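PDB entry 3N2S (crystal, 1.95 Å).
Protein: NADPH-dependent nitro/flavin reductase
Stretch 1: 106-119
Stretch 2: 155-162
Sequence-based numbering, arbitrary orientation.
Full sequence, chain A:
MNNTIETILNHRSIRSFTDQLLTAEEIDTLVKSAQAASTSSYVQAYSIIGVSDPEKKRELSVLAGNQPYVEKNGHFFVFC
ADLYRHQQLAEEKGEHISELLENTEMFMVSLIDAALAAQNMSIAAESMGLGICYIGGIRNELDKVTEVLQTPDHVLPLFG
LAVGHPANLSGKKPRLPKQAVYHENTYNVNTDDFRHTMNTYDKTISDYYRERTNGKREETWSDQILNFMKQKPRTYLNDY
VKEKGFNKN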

HETATM    1  N   MSE A 106      10.029   9.504  -4.315  1.00 11.35           N
HETATM    2  CA  MSE A 106      10.629   8.299  -3.714  1.00 12.46           C
HETATM    3  C   MSE A 106       9.926   7.918  -2.402  1.00 14.98           C
HETATM    4  O   MSE A 106       9.881   6.743  -2.060  1.00 12.95           O
HETATM    5  CB  MSE A 106      12.143   8.452  -3.475  1.00 17.00           C
HETATM    6  CG  MSE A 106      12.973   8.435  -4.758  1.00 27.13           C
HETATM    7 SE   MSE A 106      12.506   6.947  -5.939  1.00 38.94          SE
HETATM    8  CE  MSE A 106      12.127   8.026  -7.522  1.00 36.54           C
ATOM      9  N   PHE A 107       9.367   8.917  -1.686  1.00 14.48           N
ATOM     10  CA  PHE A 107       8.621   8.662  -0.450  1.00 13.04           C
ATOM     11  C   PHE A 107       7.311   7.928  -0.806  1.00 14.28           C
ATOM     12  O   PHE A 107       6.955   6.936  -0.174  1.00 11.95           O
ATOM     13  CB  PHE A 107       8.361   9.977   0.285  1.00 15.21           C
ATOM     14  CG  PHE A 107       7.529   9.875   1.545  1.00 16.86           C
ATOM     15  CD1 PHE A 107       7.988   9.154   2.645  1.00 19.30           C
ATOM     16  CD2 PHE A 107       6.345  10.590   1.672  1.00 19.25           C
ATOM     17  CE1 PHE A 107       7.266   9.137   3.841  1.00 19.85           C
ATOM     18  CE2 PHE A 107       5.617  10.557   2.860  1.00 22.06           C
ATOM     19  CZ  PHE A 107       6.075   9.818   3.930  1.00 20.22           C
HETATM   20  N   MSE A 108       6.655   8.361  -1.872  1.00 11.27           N
HETATM   21  CA  MSE A 108       5.436   7.695  -2.346  1.00 12.50           C
HETATM   22  C   MSE A 108       5.751   6.272  -2.831  1.00 14.64           C
HETATM   23  O   MSE A 108       5.052   5.318  -2.468  1.00 10.73           O
HETATM   24  CB  MSE A 108       4.783   8.525  -3.465  1.00 14.95           C
HETATM   25  CG  MSE A 108       4.306   9.870  -2.985  1.00 22.13           C
HETATM   26 SE   MSE A 108       3.459  10.896  -4.420  1.00 31.33          SE
HETATM   27  CE  MSE A 108       1.861   9.965  -4.493  1.00 26.37           C
ATOM     28  N   VAL A 109       6.852   6.124  -3.575  1.00 12.72           N
ATOM     29  CA  VAL A 109       7.286   4.827  -4.101  1.00 12.59           C
ATOM     30  C   VAL A 109       7.495   3.821  -2.969  1.00 13.63           C
ATOM     31  O   VAL A 109       6.951   2.700  -3.020  1.00 11.41           O
ATOM     32  CB  VAL A 109       8.535   4.975  -5.034  1.00 15.30           C
ATOM     33  CG1 VAL A 109       9.282   3.652  -5.187  1.00 14.82           C
ATOM     34  CG2 VAL A 109       8.121   5.533  -6.410  1.00 14.41           C
ATOM     35  N   SER A 110       8.259   4.219  -1.950  1.00  9.96           N
ATOM     36  CA  SER A 110       8.582   3.312  -0.840  1.00 11.53           C
ATOM     37  C   SER A 110       7.372   2.960   0.035  1.00 14.44           C
ATOM     38  O   SER A 110       7.244   1.796   0.418  1.00 14.69           O
ATOM     39  CB  SER A 110       9.752   3.853  -0.012  1.00 16.74           C
ATOM     40  OG  SER A 110       9.455   5.125   0.538  1.00 27.32           O
ATOM     41  N   LEU A 111       6.463   3.931   0.295  1.00 12.23           N
ATOM     42  CA  LEU A 111       5.246   3.679   1.071  1.00 12.09           C
ATOM     43  C   LEU A 111       4.324   2.698   0.344  1.00 13.25           C
ATOM     44  O   LEU A 111       3.817   1.763   0.960  1.00 10.70           O
ATOM     45  CB  LEU A 111       4.490   4.986   1.354  1.00 13.50           C
ATOM     46  CG  LEU A 111       4.697   5.585   2.756  1.00 20.88           C
ATOM     47  CD1 LEU A 111       6.144   6.012   2.954  1.00 21.96           C
ATOM     48  CD2 LEU A 111       3.789   6.773   2.960  1.00 26.94           C
ATOM     49  N   ILE A 112       4.116   2.917  -0.965  1.00 10.97           N
ATOM     50  CA  ILE A 112       3.268   2.042  -1.787  1.00  9.87           C
ATOM     51  C   ILE A 112       3.887   0.633  -1.863  1.00 12.93           C
ATOM     52  O   ILE A 112       3.181  -0.346  -1.663  1.00 11.94           O
ATOM     53  CB  ILE A 112       2.973   2.672  -3.177  1.00 11.44           C
ATOM     54  CG1 ILE A 112       2.088   3.954  -2.997  1.00 11.01           C
ATOM     55  CG2 ILE A 112       2.304   1.639  -4.120  1.00 10.00           C
ATOM     56  CD1 ILE A 112       2.097   4.918  -4.213  1.00 16.68           C
ATOM     57  N   ASP A 113       5.201   0.536  -2.122  1.00  9.66           N
ATOM     58  CA  ASP A 113       5.872  -0.774  -2.200  1.00  9.03           C
ATOM     59  C   ASP A 113       5.673  -1.574  -0.906  1.00 11.75           C
ATOM     60  O   ASP A 113       5.327  -2.746  -0.965  1.00 11.92           O
ATOM     61  CB  ASP A 113       7.373  -0.597  -2.483  1.00 10.92           C
ATOM     62  CG  ASP A 113       7.790  -0.808  -3.935  1.00 17.79           C
ATOM     63  OD1 ASP A 113       6.933  -0.640  -4.841  1.00 17.69           O
ATOM     64  OD2 ASP A 113       8.973  -1.132  -4.166  1.00 18.07           O
ATOM     65  N   ALA A 114       5.906  -0.947   0.259  1.00  9.89           N
ATOM     66  CA  ALA A 114       5.748  -1.599   1.567  1.00 10.66           C
ATOM     67  C   ALA A 114       4.310  -2.020   1.811  1.00 11.82           C
ATOM     68  O   ALA A 114       4.081  -3.110   2.339  1.00  9.33           O
ATOM     69  CB  ALA A 114       6.212  -0.666   2.685  1.00 11.88           C
ATOM     70  N   ALA A 115       3.336  -1.148   1.455  1.00  9.04           N
ATOM     71  CA  ALA A 115       1.907  -1.466   1.665  1.00 10.24           C
ATOM     72  C   ALA A 115       1.453  -2.645   0.783  1.00 13.59           C
ATOM     73  O   ALA A 115       0.748  -3.525   1.283  1.00 13.69           O
ATOM     74  CB  ALA A 115       1.043  -0.239   1.401  1.00 10.46           C
ATOM     75  N   LEU A 116       1.885  -2.698  -0.498  1.00  8.99           N
ATOM     76  CA  LEU A 116       1.498  -3.837  -1.363  1.00  9.26           C
ATOM     77  C   LEU A 116       2.051  -5.138  -0.790  1.00 13.14           C
ATOM     78  O   LEU A 116       1.335  -6.141  -0.754  1.00 12.07           O
ATOM     79  CB  LEU A 116       1.984  -3.664  -2.823  1.00  9.30           C
ATOM     80  CG  LEU A 116       1.595  -2.394  -3.581  1.00 14.37           C
ATOM     81  CD1 LEU A 116       2.136  -2.431  -5.013  1.00 14.17           C
ATOM     82  CD2 LEU A 116       0.113  -2.137  -3.576  1.00 12.96           C
ATOM     83  N   ALA A 117       3.312  -5.103  -0.301  1.00  9.47           N
ATOM     84  CA  ALA A 117       3.931  -6.286   0.322  1.00 10.20           C
ATOM     85  C   ALA A 117       3.131  -6.714   1.583  1.00 13.26           C
ATOM     86  O   ALA A 117       2.870  -7.912   1.772  1.00 11.74           O
ATOM     87  CB  ALA A 117       5.379  -5.969   0.697  1.00 10.47           C
ATOM     88  N   ALA A 118       2.745  -5.740   2.441  1.00  9.90           N
ATOM     89  CA  ALA A 118       1.991  -6.031   3.662  1.00  9.91           C
ATOM     90  C   ALA A 118       0.647  -6.658   3.372  1.00 12.18           C
ATOM     91  O   ALA A 118       0.229  -7.563   4.102  1.00 11.09           O
ATOM     92  CB  ALA A 118       1.815  -4.770   4.503  1.00 10.06           C
ATOM     93  N   GLN A 119      -0.051  -6.151   2.345  1.00 10.18           N
ATOM     94  CA  GLN A 119      -1.362  -6.703   2.006  1.00  9.76           C
ATOM     95  C   GLN A 119      -1.277  -8.117   1.427  1.00 13.50           C
ATOM     96  O   GLN A 119      -2.158  -8.931   1.708  1.00 12.87           O
ATOM     97  CB  GLN A 119      -2.226  -5.733   1.189  1.00  9.75           C
ATOM     98  CG  GLN A 119      -3.694  -6.185   1.064  1.00 13.41           C
ATOM     99  CD  GLN A 119      -4.449  -6.514   2.347  1.00 15.92           C
ATOM    100  OE1 GLN A 119      -5.340  -7.378   2.359  1.00 16.99           O
ATOM    101  NE2 GLN A 119      -4.128  -5.884   3.460  1.00  9.00           N
ATOM    102  N   VAL A 155      15.371   4.692   6.415  1.00 11.10           N
ATOM    103  CA  VAL A 155      14.481   3.592   6.808  1.00 11.44           C
ATOM    104  C   VAL A 155      13.389   4.216   7.688  1.00 16.96           C
ATOM    105  O   VAL A 155      13.698   4.895   8.671  1.00 14.71           O
ATOM    106  CB  VAL A 155      15.188   2.375   7.473  1.00 14.16           C
ATOM    107  CG1 VAL A 155      14.171   1.326   7.928  1.00 14.14           C
ATOM    108  CG2 VAL A 155      16.192   1.733   6.527  1.00 13.08           C
ATOM    109  N   LEU A 156      12.116   4.045   7.284  1.00 12.69           N
ATOM    110  CA  LEU A 156      11.008   4.608   8.036  1.00 11.86           C
ATOM    111  C   LEU A 156       9.992   3.527   8.423  1.00 14.42           C
ATOM    112  O   LEU A 156       9.261   3.050   7.545  1.00 12.15           O
ATOM    113  CB  LEU A 156      10.310   5.734   7.219  1.00 11.21           C
ATOM    114  CG  LEU A 156       9.254   6.577   7.974  1.00 15.97           C
ATOM    115  CD1 LEU A 156       9.928   7.529   9.006  1.00 15.22           C
ATOM    116  CD2 LEU A 156       8.443   7.419   7.007  1.00 16.66           C
ATOM    117  N   PRO A 157       9.864   3.175   9.724  1.00 11.77           N
ATOM    118  CA  PRO A 157       8.797   2.221  10.116  1.00 10.69           C
ATOM    119  C   PRO A 157       7.431   2.875   9.819  1.00 12.27           C
ATOM    120  O   PRO A 157       7.252   4.061  10.053  1.00 12.32           O
ATOM    121  CB  PRO A 157       9.030   2.015  11.620  1.00 12.76           C
ATOM    122  CG  PRO A 157      10.480   2.488  11.867  1.00 17.71           C
ATOM    123  CD  PRO A 157      10.622   3.646  10.906  1.00 13.85           C
ATOM    124  N   LEU A 158       6.522   2.126   9.187  1.00  8.05           N
ATOM    125  CA  LEU A 158       5.221   2.653   8.764  1.00  8.25           C
ATOM    126  C   LEU A 158       4.099   2.116   9.631  1.00 12.84           C
ATOM    127  O   LEU A 158       3.209   2.867  10.027  1.00 12.67           O
ATOM    128  CB  LEU A 158       4.950   2.272   7.282  1.00  7.59           C
ATOM    129  CG  LEU A 158       6.054   2.606   6.267  1.00 11.35           C
ATOM    130  CD1 LEU A 158       5.660   2.135   4.877  1.00  8.82           C
ATOM    131  CD2 LEU A 158       6.332   4.123   6.241  1.00 13.07           C
ATOM    132  N   PHE A 159       4.105   0.798   9.860  1.00 11.01           N
ATOM    133  CA  PHE A 159       3.077   0.116  10.667  1.00 10.36           C
ATOM    134  C   PHE A 159       3.575  -1.273  10.996  1.00 15.37           C
ATOM    135  O   PHE A 159       4.429  -1.812  10.285  1.00 13.33           O
ATOM    136  CB  PHE A 159       1.727  -0.002   9.906  1.00 11.29           C
ATOM    137  CG  PHE A 159       1.875  -0.520   8.487  1.00 11.97           C
ATOM    138  CD1 PHE A 159       1.942  -1.885   8.232  1.00 11.87           C
ATOM    139  CD2 PHE A 159       1.959   0.362   7.407  1.00 13.18           C
ATOM    140  CE1 PHE A 159       2.126  -2.352   6.939  1.00 12.80           C
ATOM    141  CE2 PHE A 159       2.137  -0.114   6.104  1.00 16.04           C
ATOM    142  CZ  PHE A 159       2.223  -1.465   5.878  1.00 13.38           C
ATOM    143  N   GLY A 160       3.019  -1.832  12.058  1.00 11.59           N
ATOM    144  CA  GLY A 160       3.248  -3.217  12.411  1.00 12.30           C
ATOM    145  C   GLY A 160       2.126  -4.055  11.820  1.00 14.71           C
ATOM    146  O   GLY A 160       1.103  -3.522  11.334  1.00 11.91           O
ATOM    147  N   LEU A 161       2.315  -5.367  11.833  1.00 11.25           N
ATOM    148  CA  LEU A 161       1.308  -6.333  11.421  1.00 10.68           C
ATOM    149  C   LEU A 161       1.379  -7.475  12.413  1.00 16.76           C
ATOM    150  O   LEU A 161       2.381  -8.189  12.449  1.00 15.94           O
ATOM    151  CB  LEU A 161       1.518  -6.840   9.971  1.00 10.93           C
ATOM    152  CG  LEU A 161       0.368  -7.691   9.403  1.00 14.12           C
ATOM    153  CD1 LEU A 161      -0.912  -6.817   9.172  1.00 14.11           C
ATOM    154  CD2 LEU A 161       0.797  -8.405   8.103  1.00 17.29           C
ATOM    155  N   ALA A 162       0.364  -7.575  13.282  1.00 13.77           N
ATOM    156  CA  ALA A 162       0.235  -8.634  14.267  1.00 13.31           C
ATOM    157  C   ALA A 162      -0.408  -9.806  13.532  1.00 15.34           C
ATOM    158  O   ALA A 162      -1.381  -9.618  12.810  1.00 14.13           O
ATOM    159  CB  ALA A 162      -0.647  -8.179  15.425  1.00 14.95           C
TER

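Helix 106-119 lies along strand 155-162 with their N-to-C directions nearly aligned, 17° apart, and their axes approach to 10.1 Å, a spacing filled by side chains. No hydrogen bond crosses between them. The helix backbone bonds within itself, i+4 to i, such as Ala114 N to Ser110 O at 3.1 Å and Ala118 N to Ala114 O at 3.0 Å. The close side-chain pairs between the stretches are apolar, and the contact buries 310 Å², both sides summed. Because the two segments run the same way, the pairings advance together: Phe107 meets Leu156, Leu111 and Ala114 meet Leu158, and Ala118 meets Phe159 and Leu161.

Leu158 has the largest covered area, 62 Å². Its CA-to-CB bond points toward the helix, and its rotamer is m,t. Leu158 CD1 lies 3.6 Å from Ala114 CB and is also near Leu111, 4.2 Å from Leu111 CG, while Leu158 CD2 has its closest contact with Leu111 CD1 at 3.8 Å. Leu111 starts sideways, but the end of its side chain comes nearer and so reaches this contact; its chi1 of -100° lies between wells. Ala114 points toward the strand, and its short side chain meets the leucine methyl directly. The backbones are close here, with Leu111 CA and Leu158 CA 7.8 Å apart.

Phe159, with 55 Å² covered, also points toward the helix, although it directly follows Leu158. The backbone at Leu158, with phi/psi of -107/-47, departs from the usual extended values. The Phe159 ring, with chi1 near +48° (p), presents its edge to a surface of small residues. Its CE1 is 3.4 Å from Ala118 CB, a tight apolar contact, and its CZ is 4.2 Å from Ala115 CA. The same CZ stands 4.3 Å from Ala114 O, which already accepts the backbone hydrogen bond from Ala118 N. With only methyl side chains at these three helix positions, the ring tip comes close to the helix backbone.

Ala118 is the most covered helix residue, at 50 Å². Its CB points toward the strand to meet Phe159, and its carbonyl O lies 4.1 Å from Leu161 CD2, a looser van der Waals contact. Ala118 CA and Leu161 CA are 7.8 Å apart, matching the spacing at Leu111 and Leu158.

Near the beginning of both stretches, Phe107 swings its ring end nearer the strand, and its CE1 touches Leu156 CD2 at 3.8 Å, with the methyl at the ring edge. Gly160 and Pro157 make no contact with the helix.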